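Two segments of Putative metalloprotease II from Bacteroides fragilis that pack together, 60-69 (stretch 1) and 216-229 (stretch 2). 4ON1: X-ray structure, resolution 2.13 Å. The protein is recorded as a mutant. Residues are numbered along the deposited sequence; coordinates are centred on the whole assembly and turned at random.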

# COMPACT_ATOMS: atom_id res chain seq x y z
N ALA A 60 -15.37 8.16 -1.66
CA ALA A 60 -14.31 8.29 -0.68
C ALA A 60 -14.40 7.16 0.34
O ALA A 60 -15.49 6.72 0.70
N ILE A 61 -13.25 6.70 0.81
CA ILE A 61 -13.19 5.65 1.84
C ILE A 61 -13.16 6.28 3.22
O ILE A 61 -12.31 7.13 3.50
N HIS A 62 -14.07 5.85 4.09
CA HIS A 62 -14.14 6.39 5.45
C HIS A 62 -13.52 5.42 6.46
O HIS A 62 -13.34 4.24 6.17
N GLY A 63 -13.16 5.92 7.64
CA GLY A 63 -12.55 5.08 8.65
C GLY A 63 -11.04 5.03 8.56
O GLY A 63 -10.38 4.35 9.35
N VAL A 64 -10.47 5.75 7.59
CA VAL A 64 -9.02 5.79 7.43
C VAL A 64 -8.51 7.21 7.26
O VAL A 64 -9.14 8.04 6.62
N GLU A 65 -7.35 7.47 7.85
CA GLU A 65 -6.69 8.76 7.77
C GLU A 65 -5.23 8.53 7.37
O GLU A 65 -4.57 7.63 7.90
N ILE A 66 -4.75 9.31 6.41
CA ILE A 66 -3.36 9.23 5.98
C ILE A 66 -2.69 10.60 6.09
O ILE A 66 -3.22 11.60 5.61
N GLU A 67 -1.55 10.63 6.75
CA GLU A 67 -0.77 11.86 6.87
C GLU A 67 0.54 11.69 6.13
O GLU A 67 1.33 10.79 6.43
N GLU A 68 0.76 12.56 5.15
CA GLU A 68 1.93 12.54 4.29
C GLU A 68 2.48 13.96 4.18
O GLU A 68 1.77 14.87 3.73
N SER A 69 3.72 14.16 4.62
CA SER A 69 4.30 15.51 4.69
C SER A 69 3.38 16.48 5.42
O SER A 69 3.15 17.60 4.95
N LEU A 216 8.84 5.33 -3.35
CA LEU A 216 8.14 6.39 -4.07
C LEU A 216 6.85 6.77 -3.35
O LEU A 216 6.15 5.90 -2.83
N GLU A 217 6.53 8.06 -3.34
CA GLU A 217 5.37 8.57 -2.61
C GLU A 217 4.08 7.81 -2.93
O GLU A 217 3.39 7.35 -2.01
N HIS A 218 3.77 7.65 -4.21
CA HIS A 218 2.53 6.98 -4.61
C HIS A 218 2.57 5.47 -4.32
O HIS A 218 1.52 4.86 -4.13
N ASP A 219 3.75 4.87 -4.33
CA ASP A 219 3.87 3.46 -3.96
C ASP A 219 3.47 3.23 -2.50
O ASP A 219 2.78 2.27 -2.18
N ILE A 220 3.91 4.12 -1.62
CA ILE A 220 3.59 3.99 -0.20
C ILE A 220 2.08 4.00 0.02
O ILE A 220 1.54 3.16 0.74
N THR A 221 1.40 4.95 -0.60
CA THR A 221 -0.04 5.05 -0.40
C THR A 221 -0.79 3.97 -1.20
O THR A 221 -1.88 3.58 -0.82
N SER A 222 -0.19 3.47 -2.28
CA SER A 222 -0.75 2.29 -2.94
C SER A 222 -0.66 1.06 -2.04
O SER A 222 -1.60 0.27 -1.98
N GLN A 223 0.46 0.91 -1.32
CA GLN A 223 0.58 -0.17 -0.34
C GLN A 223 -0.45 -0.02 0.78
O GLN A 223 -1.02 -1.01 1.25
N ILE A 224 -0.66 1.22 1.20
CA ILE A 224 -1.61 1.55 2.26
C ILE A 224 -3.03 1.20 1.86
O ILE A 224 -3.83 0.72 2.67
N GLN A 225 -3.35 1.47 0.60
CA GLN A 225 -4.67 1.16 0.06
C GLN A 225 -4.96 -0.33 0.21
O GLN A 225 -6.06 -0.72 0.62
N ALA A 226 -3.97 -1.16 -0.10
CA ALA A 226 -4.11 -2.61 0.06
C ALA A 226 -4.28 -3.01 1.53
O ALA A 226 -5.11 -3.87 1.84
N VAL A 227 -3.53 -2.37 2.43
CA VAL A 227 -3.73 -2.63 3.85
C VAL A 227 -5.17 -2.33 4.23
O VAL A 227 -5.83 -3.13 4.89
N THR A 228 -5.64 -1.18 3.76
CA THR A 228 -6.99 -0.70 4.07
C THR A 228 -8.04 -1.67 3.55
O THR A 228 -9.04 -1.94 4.23
N THR A 229 -7.82 -2.21 2.36
CA THR A 229 -8.72 -3.21 1.81
C THR A 229 -8.71 -4.48 2.67
O THR A 229 -9.76 -5.03 3.00

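This is a small, mainly apolar strand-on-helix contact, burying 348 Å² over both sides, with no direct hydrogen bond across it and one water bridge near the start of the helix. Strand 64-68 runs nearly antiparallel to helix 217-229: their N-to-C directions differ by 162° and their axes approach to 10.8 Å. The nearest CA pairs agree with this direction: Val64 with Thr228, Ile66 with Thr221 and Glu68 with Glu217.

Strand alternation selects the inward side chains. The CA-to-CB bonds of Val64, Ile66 and Glu68 point toward the helix, whereas the side chains of Glu65 and Glu67 stay out of reach. Ile66 (chi1 m, chi2 t) has the largest covered area, 62 Å². Its CD1 lies 3.8 Å from CG2 of Ile224 (m, t), an apolar contact, and its CG2 lies 4.3 Å from CG2 of Thr221 (p).

Towards the other end of the strand, Val64 (m) places CG1 3.6 Å from CG2 of Thr228. Thr228 is in the m rotamer, and its OG1 donates to Ile224 O at 2.9 Å; OG1 is also bonded elsewhere in the structure. Earlier in the chain, Ile61 (m, t) also points toward the helix, its CG2 4.3 Å from CG2 of Thr228. Its CD1 reaches the end of the Gln225 side chain, which comes nearer although its CA-to-CB bond points sideways.

The polar end is held differently. Glu68 (chi1 and chi2 t) extends until OE1 is 3.7 Å from CG2 of Thr221 and 4.2 Å from Glu217 O. Water 1 spans the latter gap, donating to Glu68 OE1 at 2.7 Å and to Glu217 O at 2.9 Å; two acceptors are thereby joined. Glu217 (chi1 m) starts toward the strand, but its end leads away.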

# COMPACT_ATOMS: atom_id res chain seq x y z
CB ALA A 60 -14.40 9.64 0.01
CB ILE A 61 -11.96 4.75 1.68
CG1 ILE A 61 -12.00 4.04 0.32
CG2 ILE A 61 -11.90 3.72 2.81
CD1 ILE A 61 -10.81 3.14 0.08
CB HIS A 62 -15.60 6.68 5.81
CG HIS A 62 -16.28 7.59 4.83
ND1 HIS A 62 -15.91 8.90 4.64
CD2 HIS A 62 -17.29 7.35 3.96
CE1 HIS A 62 -16.67 9.44 3.71
NE2 HIS A 62 -17.52 8.53 3.28
CB VAL A 64 -8.53 4.94 6.24
CG1 VAL A 64 -8.69 3.47 6.55
CG2 VAL A 64 -9.27 5.31 4.98
CB GLU A 65 -6.79 9.50 9.12
CG GLU A 65 -6.02 10.82 9.20
CD GLU A 65 -6.09 11.46 10.58
OE1 GLU A 65 -6.92 11.02 11.41
OE2 GLU A 65 -5.31 12.41 10.84
CB ILE A 66 -3.23 8.73 4.53
CG1 ILE A 66 -3.98 7.41 4.33
CG2 ILE A 66 -1.76 8.60 4.13
CD1 ILE A 66 -4.06 6.97 2.88
CB GLU A 67 -0.53 12.21 8.33
CG GLU A 67 0.44 13.36 8.54
CD GLU A 67 0.99 13.41 9.95
OE1 GLU A 67 0.33 12.87 10.87
OE2 GLU A 67 2.09 13.97 10.15
CB GLU A 68 1.55 11.98 2.91
CG GLU A 68 2.62 12.02 1.84
CD GLU A 68 2.04 11.76 0.46
OE1 GLU A 68 1.84 10.58 0.10
OE2 GLU A 68 1.75 12.75 -0.26
CB SER A 69 4.59 16.05 3.29
OG SER A 69 5.51 15.20 2.61
CB LEU A 216 7.84 5.96 -5.50
CG LEU A 216 9.03 5.45 -6.32
CD1 LEU A 216 8.60 5.10 -7.75
CD2 LEU A 216 10.18 6.47 -6.32
CB GLU A 217 5.18 10.06 -2.92
CG GLU A 217 6.39 10.93 -2.61
CD GLU A 217 7.31 11.08 -3.80
OE1 GLU A 217 7.91 10.06 -4.20
OE2 GLU A 217 7.44 12.20 -4.35
CB HIS A 218 2.25 7.20 -6.10
CG HIS A 218 3.18 6.45 -6.99
ND1 HIS A 218 4.44 6.91 -7.31
CD2 HIS A 218 3.05 5.25 -7.61
CE1 HIS A 218 5.04 6.04 -8.10
NE2 HIS A 218 4.22 5.02 -8.29
CB ASP A 219 5.30 2.95 -4.18
CG ASP A 219 5.57 2.58 -5.63
OD1 ASP A 219 4.61 2.21 -6.34
OD2 ASP A 219 6.75 2.64 -6.04
CB ILE A 220 4.26 5.11 0.62
CG1 ILE A 220 5.78 5.00 0.50
CG2 ILE A 220 3.85 5.02 2.09
CD1 ILE A 220 6.54 6.16 1.12
CB THR A 221 -0.57 6.45 -0.75
OG1 THR A 221 -0.10 6.84 -2.05
CG2 THR A 221 -0.07 7.46 0.30
CB SER A 222 -0.05 2.00 -4.27
OG SER A 222 -0.30 3.02 -5.22
CB GLN A 223 1.98 -0.21 0.26
CG GLN A 223 3.11 -0.54 -0.72
CD GLN A 223 3.29 -2.03 -0.91
OE1 GLN A 223 2.88 -2.83 -0.07
NE2 GLN A 223 3.93 -2.42 -2.01
CB ILE A 224 -1.55 3.04 2.63
CG1 ILE A 224 -0.30 3.35 3.46
CG2 ILE A 224 -2.78 3.47 3.38
CD1 ILE A 224 -0.05 4.85 3.61
CB GLN A 225 -4.73 1.59 -1.40
CG GLN A 225 -6.02 1.26 -2.10
CD GLN A 225 -6.90 2.47 -2.26
OE1 GLN A 225 -6.68 3.32 -3.13
NE2 GLN A 225 -7.90 2.58 -1.39
CB ALA A 226 -2.91 -3.31 -0.55
CB VAL A 227 -2.82 -1.77 4.75
CG1 VAL A 227 -3.08 -2.10 6.22
CG2 VAL A 227 -1.35 -1.97 4.39
CB THR A 228 -7.21 0.70 3.49
OG1 THR A 228 -6.26 1.61 4.08
CG2 THR A 228 -8.61 1.20 3.78
CB THR A 229 -8.35 -3.56 0.37
OG1 THR A 229 -8.51 -2.39 -0.45
CG2 THR A 229 -9.23 -4.69 -0.17
O HOH W 1 3.79 8.74 0.46